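Local coordinates for uncharacterized protein (PDB 4IPB) that is of unknown function but belongs to the PepSY-like, putative beta-lactamase-inhibitor-like family and folds around a long antiparallel sheet, at residues 43-48 against 134-139; 22-27 against 31-36. One frame throughout, in Å; residues are numbered along the deposited sequence.

The two contacts offer a worked example of how one antiparallel sheet can serve two kinds of packing. Interaction 2 comes first along the chain and closes the hairpin of strands 23-27 and 30-37 at one border of the eight-stranded sheet. Interaction 1 starts on the next strand, 40-46, and reaches across 85 intervening residues to the short C-terminal helix 136-139. Their centres lie about 10 Å apart, on the same side of the chain's centre. They are coupled directly: strands 30-37 and 40-46 are sheet neighbours, probably bonded from A33 N to V44 O (2.8 Å). Local strand pairing and the return of the chain's tail thus meet within three consecutive strands.

Interaction 1: residues 43-48 against 134-139; sequences NVWFNV and LGPSTF
W45 and P136 carry this contact, the indole of a strand lying beneath the pyrrolidine ring that opens a short C-terminal helix. Along strand 40-46 the side chains alternate between the two faces of the sheet. N43 shares the face of W45 and rests its side chain on C32 of the adjoining strand 30-37, while V44 turns to the other face, where it meets Y16. W45 then projects toward residues 134-139. A chi1 of -66° sets its CG beside the backbone N and so carries the indole out toward P136, to which it offers its six-membered ring. P136 CD sits 3.7 Å from the centroid of that ring, 21° off the normal, a CH-pi contact over the face; P136 CG adds to it, 3.6 Å from W45 CZ3. C32 SG lies beneath the opposite face, 3.5 Å from W45 CE2, so proline and sulfur sandwich the indole. At the indole edge, W45 NE1 donates in the ring plane to a water at 3.0 Å, and this water in turn donates to L134 O at 2.8 Å, giving the buried N-H a partner. F46 points back to V44's side and packs on helix 6-15. With G135 at the N-cap and P136 as the first helical residue, a proline-aromatic CH-pi contact joins the N-terminal turn of helix 136-139 to the sheet face turned away from helix 6-15 in a PepSY-like fold.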
ATOM      1  N   ASN A  43      -5.720  -2.185   3.134  1.00 13.18           N
ATOM      2  CA  ASN A  43      -6.631  -1.151   2.612  1.00 12.48           C
ATOM      3  C   ASN A  43      -6.988  -1.587   1.220  1.00 11.63           C
ATOM      4  O   ASN A  43      -6.119  -1.710   0.327  1.00 11.11           O
ATOM      5  CB  ASN A  43      -5.953   0.214   2.627  1.00 13.67           C
ATOM      6  CG  ASN A  43      -5.799   0.738   4.008  1.00 16.80           C
ATOM      7  OD1 ASN A  43      -6.760   1.285   4.579  1.00 17.26           O
ATOM      8  ND2 ASN A  43      -4.619   0.591   4.576  1.00 18.62           N
ATOM      9  N   VAL A  44      -8.285  -1.838   1.034  1.00 11.15           N
ATOM     10  CA  VAL A  44      -8.763  -2.389  -0.226  1.00 10.55           C
ATOM     11  C   VAL A  44      -9.727  -1.374  -0.822  1.00 10.62           C
ATOM     12  O   VAL A  44     -10.712  -0.994  -0.173  1.00 10.79           O
ATOM     13  CB  VAL A  44      -9.467  -3.764  -0.028  1.00 10.50           C
ATOM     14  CG1 VAL A  44      -9.960  -4.359  -1.372  1.00 10.87           C
ATOM     15  CG2 VAL A  44      -8.554  -4.757   0.707  1.00 10.47           C
ATOM     16  N   TRP A  45      -9.462  -0.996  -2.064  1.00 10.26           N
ATOM     17  CA  TRP A  45     -10.153   0.098  -2.723  1.00 10.50           C
ATOM     18  C   TRP A  45     -11.048  -0.364  -3.875  1.00 10.52           C
ATOM     19  O   TRP A  45     -10.707  -1.309  -4.590  1.00 10.25           O
ATOM     20  CB  TRP A  45      -9.127   1.096  -3.261  1.00 10.73           C
ATOM     21  CG  TRP A  45      -8.367   1.791  -2.219  1.00 11.17           C
ATOM     22  CD1 TRP A  45      -7.211   1.379  -1.550  1.00 10.97           C
ATOM     23  CD2 TRP A  45      -8.599   3.145  -1.790  1.00 12.38           C
ATOM     24  NE1 TRP A  45      -6.828   2.358  -0.662  1.00 11.49           N
ATOM     25  CE2 TRP A  45      -7.635   3.453  -0.816  1.00 12.12           C
ATOM     26  CE3 TRP A  45      -9.621   4.080  -2.048  1.00 12.81           C
ATOM     27  CZ2 TRP A  45      -7.632   4.665  -0.147  1.00 14.07           C
ATOM     28  CZ3 TRP A  45      -9.592   5.277  -1.444  1.00 14.05           C
ATOM     29  CH2 TRP A  45      -8.594   5.588  -0.494  1.00 14.56           C
ATOM     30  N   PHE A  46     -12.183   0.314  -4.037  1.00 11.07           N
ATOM     31  CA  PHE A  46     -13.181  -0.009  -5.070  1.00 10.96           C
ATOM     32  C   PHE A  46     -13.679   1.247  -5.749  1.00 11.43           C
ATOM     33  O   PHE A  46     -13.631   2.330  -5.153  1.00 12.18           O
ATOM     34  CB  PHE A  46     -14.439  -0.664  -4.421  1.00 11.35           C
ATOM     35  CG  PHE A  46     -14.128  -1.911  -3.650  1.00 11.10           C
ATOM     36  CD1 PHE A  46     -13.632  -1.879  -2.378  1.00 11.31           C
ATOM     37  CD2 PHE A  46     -14.250  -3.138  -4.275  1.00 10.86           C
ATOM     38  CE1 PHE A  46     -13.281  -3.075  -1.712  1.00 10.81           C
ATOM     39  CE2 PHE A  46     -13.938  -4.324  -3.609  1.00 10.66           C
ATOM     40  CZ  PHE A  46     -13.429  -4.286  -2.333  1.00 10.48           C
ATOM     41  N   ASN A  47     -14.143   1.102  -6.987  1.00 11.82           N
ATOM     42  CA  ASN A  47     -14.805   2.190  -7.684  1.00 12.77           C
ATOM     43  C   ASN A  47     -16.328   2.119  -7.468  1.00 13.34           C
ATOM     44  O   ASN A  47     -16.851   1.212  -6.790  1.00 12.64           O
ATOM     45  CB  ASN A  47     -14.399   2.233  -9.158  1.00 13.11           C
ATOM     46  CG  ASN A  47     -14.987   1.103  -9.968  1.00 13.60           C
ATOM     47  OD1 ASN A  47     -15.957   0.437  -9.564  1.00 13.06           O
ATOM     48  ND2 ASN A  47     -14.360   0.839 -11.101  1.00 14.69           N
ATOM     49  N   VAL A  48     -17.033   3.144  -7.969  1.00 14.33           N
ATOM     50  CA  VAL A  48     -18.465   3.261  -7.787  1.00 15.70           C
ATOM     51  C   VAL A  48     -19.283   2.143  -8.446  1.00 15.95           C
ATOM     52  O   VAL A  48     -20.452   1.963  -8.071  1.00 15.88           O
ATOM     53  CB  VAL A  48     -18.914   4.653  -8.259  1.00 17.47           C
ATOM     54  CG1 VAL A  48     -18.865   4.718  -9.769  1.00 17.74           C
ATOM     55  CG2 VAL A  48     -20.289   5.020  -7.713  1.00 19.01           C
ATOM     56  N   LEU A 134      -0.587   6.995   0.396  1.00 19.34           N
ATOM     57  CA  LEU A 134      -0.838   5.726  -0.266  1.00 16.93           C
ATOM     58  C   LEU A 134      -2.270   5.623  -0.842  1.00 18.81           C
ATOM     59  O   LEU A 134      -2.843   4.547  -0.891  1.00 18.94           O
ATOM     60  CB  LEU A 134      -0.598   4.607   0.748  1.00 17.43           C
ATOM     61  CG  LEU A 134       0.873   4.308   1.123  1.00 19.08           C
ATOM     62  CD1 LEU A 134       0.863   3.383   2.332  1.00 23.01           C
ATOM     63  CD2 LEU A 134       1.711   3.791  -0.036  1.00 19.03           C
ATOM     64  N   GLY A 135      -2.828   6.743  -1.271  1.00 18.37           N
ATOM     65  CA  GLY A 135      -4.191   6.771  -1.861  1.00 22.06           C
ATOM     66  C   GLY A 135      -4.310   6.823  -3.370  1.00 19.43           C
ATOM     67  O   GLY A 135      -3.305   6.701  -4.095  1.00 16.70           O
ATOM     68  N   PRO A 136      -5.538   6.982  -3.875  1.00 16.97           N
ATOM     69  CA  PRO A 136      -5.775   7.084  -5.313  1.00 19.67           C
ATOM     70  C   PRO A 136      -4.863   8.098  -6.010  1.00 19.59           C
ATOM     71  O   PRO A 136      -4.371   7.818  -7.115  1.00 20.98           O
ATOM     72  CB  PRO A 136      -7.228   7.531  -5.370  1.00 18.93           C
ATOM     73  CG  PRO A 136      -7.819   6.762  -4.245  1.00 19.83           C
ATOM     74  CD  PRO A 136      -6.817   6.908  -3.143  1.00 17.66           C
ATOM     75  N   SER A 137      -4.615   9.228  -5.376  1.00 20.06           N
ATOM     76  CA  SER A 137      -3.778  10.250  -6.047  1.00 23.93           C
ATOM     77  C   SER A 137      -2.358   9.764  -6.293  1.00 22.56           C
ATOM     78  O   SER A 137      -1.673  10.253  -7.223  1.00 21.30           O
ATOM     79  CB  SER A 137      -3.798  11.567  -5.289  1.00 24.77           C
ATOM     80  OG  SER A 137      -3.054  11.519  -4.098  1.00 25.58           O
ATOM     81  N   THR A 138      -1.894   8.800  -5.503  1.00 18.62           N
ATOM     82  CA  THR A 138      -0.546   8.249  -5.709  1.00 18.89           C
ATOM     83  C   THR A 138      -0.484   7.199  -6.803  1.00 19.04           C
ATOM     84  O   THR A 138       0.522   7.082  -7.516  1.00 22.10           O
ATOM     85  CB  THR A 138      -0.036   7.704  -4.366  1.00 16.69           C
ATOM     86  OG1 THR A 138       0.099   8.797  -3.432  1.00 18.51           O
ATOM     87  CG2 THR A 138       1.270   6.969  -4.476  1.00 16.79           C
ATOM     88  N   PHE A 139      -1.542   6.384  -6.939  1.00 18.01           N
ATOM     89  CA  PHE A 139      -1.524   5.234  -7.843  1.00 20.59           C
ATOM     90  C   PHE A 139      -2.503   5.241  -9.008  1.00 24.50           C
ATOM     91  O   PHE A 139      -2.221   4.611 -10.022  1.00 32.82           O
ATOM     92  CB  PHE A 139      -1.797   3.969  -7.015  1.00 17.20           C
ATOM     93  CG  PHE A 139      -0.778   3.719  -5.959  1.00 15.54           C
ATOM     94  CD1 PHE A 139       0.528   3.322  -6.298  1.00 15.15           C
ATOM     95  CD2 PHE A 139      -1.066   3.917  -4.644  1.00 15.12           C
ATOM     96  CE1 PHE A 139       1.454   3.073  -5.276  1.00 15.03           C
ATOM     97  CE2 PHE A 139      -0.133   3.734  -3.647  1.00 17.01           C
ATOM     98  CZ  PHE A 139       1.134   3.280  -3.970  1.00 14.83           C
TER
HETATM   99  O   HOH W   1      -4.441   3.103   0.918  1.00 14.44           O

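Interaction 2: residues 22-27 against 31-36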
ATOM      1  N   VAL A  22     -14.221  -3.710   9.914  1.00 20.42           N
ATOM      2  CA  VAL A  22     -13.822  -2.978   8.702  1.00 17.47           C
ATOM      3  C   VAL A  22     -14.256  -1.527   8.848  1.00 17.42           C
ATOM      4  O   VAL A  22     -15.441  -1.247   9.191  1.00 18.86           O
ATOM      5  CB  VAL A  22     -14.507  -3.557   7.465  1.00 16.83           C
ATOM      6  CG1 VAL A  22     -14.080  -2.856   6.179  1.00 16.41           C
ATOM      7  CG2 VAL A  22     -14.218  -5.028   7.395  1.00 16.83           C
ATOM      8  N   ALA A  23     -13.323  -0.628   8.565  1.00 16.70           N
ATOM      9  CA  ALA A  23     -13.554   0.819   8.602  1.00 17.11           C
ATOM     10  C   ALA A  23     -13.556   1.319   7.174  1.00 15.74           C
ATOM     11  O   ALA A  23     -12.527   1.170   6.483  1.00 14.59           O
ATOM     12  CB  ALA A  23     -12.428   1.510   9.356  1.00 18.07           C
ATOM     13  N   TRP A  24     -14.680   1.894   6.732  1.00 15.73           N
ATOM     14  CA  TRP A  24     -14.824   2.385   5.352  1.00 15.05           C
ATOM     15  C   TRP A  24     -14.711   3.932   5.281  1.00 15.84           C
ATOM     16  O   TRP A  24     -15.199   4.651   6.125  1.00 16.76           O
ATOM     17  CB  TRP A  24     -16.173   1.988   4.785  1.00 15.14           C
ATOM     18  CG  TRP A  24     -16.344   0.560   4.493  1.00 14.09           C
ATOM     19  CD1 TRP A  24     -16.874  -0.380   5.307  1.00 14.36           C
ATOM     20  CD2 TRP A  24     -16.060  -0.076   3.254  1.00 13.04           C
ATOM     21  NE1 TRP A  24     -16.916  -1.593   4.643  1.00 13.81           N
ATOM     22  CE2 TRP A  24     -16.408  -1.428   3.382  1.00 12.84           C
ATOM     23  CE3 TRP A  24     -15.521   0.378   2.021  1.00 12.51           C
ATOM     24  CZ2 TRP A  24     -16.308  -2.327   2.299  1.00 12.18           C
ATOM     25  CZ3 TRP A  24     -15.379  -0.534   0.976  1.00 12.24           C
ATOM     26  CH2 TRP A  24     -15.754  -1.855   1.142  1.00 11.96           C
ATOM     27  N   SER A  25     -14.098   4.402   4.205  1.00 15.33           N
ATOM     28  CA  SER A  25     -13.991   5.824   3.865  1.00 15.90           C
ATOM     29  C   SER A  25     -13.988   5.967   2.360  1.00 16.18           C
ATOM     30  O   SER A  25     -14.004   4.951   1.652  1.00 14.78           O
ATOM     31  CB  SER A  25     -12.667   6.384   4.418  1.00 16.13           C
ATOM     32  OG  SER A  25     -11.544   5.685   3.817  1.00 14.97           O
ATOM     33  N   GLN A  26     -13.972   7.208   1.864  1.00 17.11           N
ATOM     34  CA  GLN A  26     -13.787   7.419   0.425  1.00 17.92           C
ATOM     35  C   GLN A  26     -12.870   8.589   0.147  1.00 17.84           C
ATOM     36  O   GLN A  26     -12.697   9.479   0.983  1.00 19.24           O
ATOM     37  CB  GLN A  26     -15.149   7.583  -0.295  1.00 20.74           C
ATOM     38  CG  GLN A  26     -15.953   8.819   0.010  1.00 25.28           C
ATOM     39  CD  GLN A  26     -17.226   8.906  -0.870  1.00 28.31           C
ATOM     40  OE1 GLN A  26     -17.207   9.453  -1.994  1.00 32.46           O
ATOM     41  NE2 GLN A  26     -18.305   8.389  -0.369  1.00 25.15           N
ATOM     42  N   ASP A  27     -12.246   8.565  -1.044  1.00 17.94           N
ATOM     43  CA  ASP A  27     -11.270   9.583  -1.475  1.00 19.46           C
ATOM     44  C   ASP A  27     -11.259   9.594  -2.979  1.00 19.62           C
ATOM     45  O   ASP A  27     -11.099   8.531  -3.587  1.00 17.66           O
ATOM     46  CB  ASP A  27      -9.887   9.217  -0.940  1.00 21.32           C
ATOM     47  CG  ASP A  27      -8.827  10.331  -1.089  1.00 27.85           C
ATOM     48  OD1 ASP A  27      -9.189  11.502  -1.281  1.00 37.48           O
ATOM     49  OD2 ASP A  27      -7.631   9.992  -0.990  1.00 38.58           O
ATOM     50  N   TYR A  31     -13.742   4.037  -2.850  1.00 13.05           N
ATOM     51  CA  TYR A  31     -14.113   3.606  -1.501  1.00 13.39           C
ATOM     52  C   TYR A  31     -13.007   2.697  -0.951  1.00 12.77           C
ATOM     53  O   TYR A  31     -12.527   1.802  -1.723  1.00 12.05           O
ATOM     54  CB  TYR A  31     -15.424   2.782  -1.549  1.00 14.40           C
ATOM     55  CG  TYR A  31     -16.534   3.611  -2.104  1.00 16.04           C
ATOM     56  CD1 TYR A  31     -16.738   3.716  -3.495  1.00 17.77           C
ATOM     57  CD2 TYR A  31     -17.296   4.395  -1.277  1.00 18.76           C
ATOM     58  CE1 TYR A  31     -17.725   4.548  -4.026  1.00 19.50           C
ATOM     59  CE2 TYR A  31     -18.263   5.220  -1.802  1.00 20.43           C
ATOM     60  CZ  TYR A  31     -18.469   5.280  -3.173  1.00 22.00           C
ATOM     61  OH  TYR A  31     -19.433   6.132  -3.702  1.00 28.41           O
ATOM     62  N   CYS A  32     -12.656   2.880   0.307  1.00 12.70           N
ATOM     63  CA  CYS A  32     -11.546   2.149   0.923  1.00 12.48           C
ATOM     64  C   CYS A  32     -12.037   1.403   2.131  1.00 12.36           C
ATOM     65  O   CYS A  32     -12.650   2.020   3.025  1.00 13.06           O
ATOM     66  CB  CYS A  32     -10.472   3.124   1.347  1.00 12.98           C
ATOM     67  SG  CYS A  32      -9.079   2.355   2.224  1.00 14.52           S
ATOM     68  N   ALA A  33     -11.751   0.104   2.188  1.00 11.58           N
ATOM     69  CA  ALA A  33     -12.001  -0.763   3.317  1.00 11.79           C
ATOM     70  C   ALA A  33     -10.675  -1.027   4.058  1.00 12.10           C
ATOM     71  O   ALA A  33      -9.723  -1.580   3.448  1.00 11.68           O
ATOM     72  CB  ALA A  33     -12.568  -2.092   2.840  1.00 11.45           C
ATOM     73  N   ASN A  34     -10.618  -0.625   5.328  1.00 13.21           N
ATOM     74  CA  ASN A  34      -9.439  -0.815   6.168  1.00 14.13           C
ATOM     75  C   ASN A  34      -9.728  -1.866   7.195  1.00 15.47           C
ATOM     76  O   ASN A  34     -10.742  -1.740   7.940  1.00 15.37           O
ATOM     77  CB  ASN A  34      -9.055   0.501   6.857  1.00 16.83           C
ATOM     78  CG  ASN A  34      -7.943   0.329   7.865  1.00 19.56           C
ATOM     79  OD1 ASN A  34      -8.198   0.016   9.028  1.00 26.09           O
ATOM     80  ND2 ASN A  34      -6.722   0.374   7.411  1.00 20.35           N
ATOM     81  N   PHE A  35      -8.830  -2.843   7.356  1.00 15.38           N
ATOM     82  CA  PHE A  35      -9.053  -3.982   8.285  1.00 16.67           C
ATOM     83  C   PHE A  35      -7.786  -4.830   8.411  1.00 18.96           C
ATOM     84  O   PHE A  35      -6.870  -4.684   7.607  1.00 18.19           O
ATOM     85  CB  PHE A  35     -10.173  -4.909   7.770  1.00 16.14           C
ATOM     86  CG  PHE A  35      -9.918  -5.509   6.426  1.00 14.92           C
ATOM     87  CD1 PHE A  35     -10.029  -4.743   5.277  1.00 14.53           C
ATOM     88  CD2 PHE A  35      -9.594  -6.836   6.277  1.00 14.14           C
ATOM     89  CE1 PHE A  35      -9.832  -5.274   4.039  1.00 14.29           C
ATOM     90  CE2 PHE A  35      -9.372  -7.376   5.001  1.00 13.97           C
ATOM     91  CZ  PHE A  35      -9.460  -6.576   3.903  1.00 13.08           C
ATOM     92  N   ALA A  36      -7.805  -5.801   9.332  1.00 18.88           N
ATOM     93  CA  ALA A  36      -6.693  -6.739   9.492  1.00 21.94           C
ATOM     94  C   ALA A  36      -7.090  -8.132   9.029  1.00 22.37           C
ATOM     95  O   ALA A  36      -8.220  -8.562   9.231  1.00 25.27           O
ATOM     96  CB  ALA A  36      -6.287  -6.798  10.973  1.00 24.55           C
TER
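S25 O accepts the shortest of the backbone bonds here, from C32 N at 2.8 Å and nearly straight at 170°, and Y31 CA adds a CA-H...O contact to the same oxygen. S25 N returns a bond to C32 O, which makes S25 and C32 a hydrogen-bonded antiparallel pair. A23 and N34 form the second such pair: A23 N reaches N34 O at 2.9 Å, and N34 N reaches A23 O. Between them W24 faces A33 in a non-hydrogen-bonded pair. The W24 side chain, with CG anti to the carbonyl carbon (chi1 -71°), folds across the neighbouring strand and lays its six-membered ring over the methyl of A33. A33 CB is 3.6 Å from the ring centroid and almost on its normal, a CH-pi contact. This is a beta hairpin at the border of the sheet, strand 23-27 being outermost within the chain, and helix 6-15 packs on the face that bears W24, with F12 meeting the indole edge-to-face. V22 extends the apolar patch by straddling two residues: CG1 lies 3.7 Å from A33 CB, while CG2 leans on F35 CB. The F35 ring continues to F12 and Y16, meeting each edge-to-face. Near the turn, Q26 and Y31 run side by side in the same direction, the amide inclined 62° to the phenol ring, with Q26 NE2 3.5 Å from Y31 CE2. On the other face of the hairpin S25 OG rests 3.7 Å from C32 CB, and the N34 amide looks past this strand pair, its ND2 hydrogen-bonded to N43 OD1.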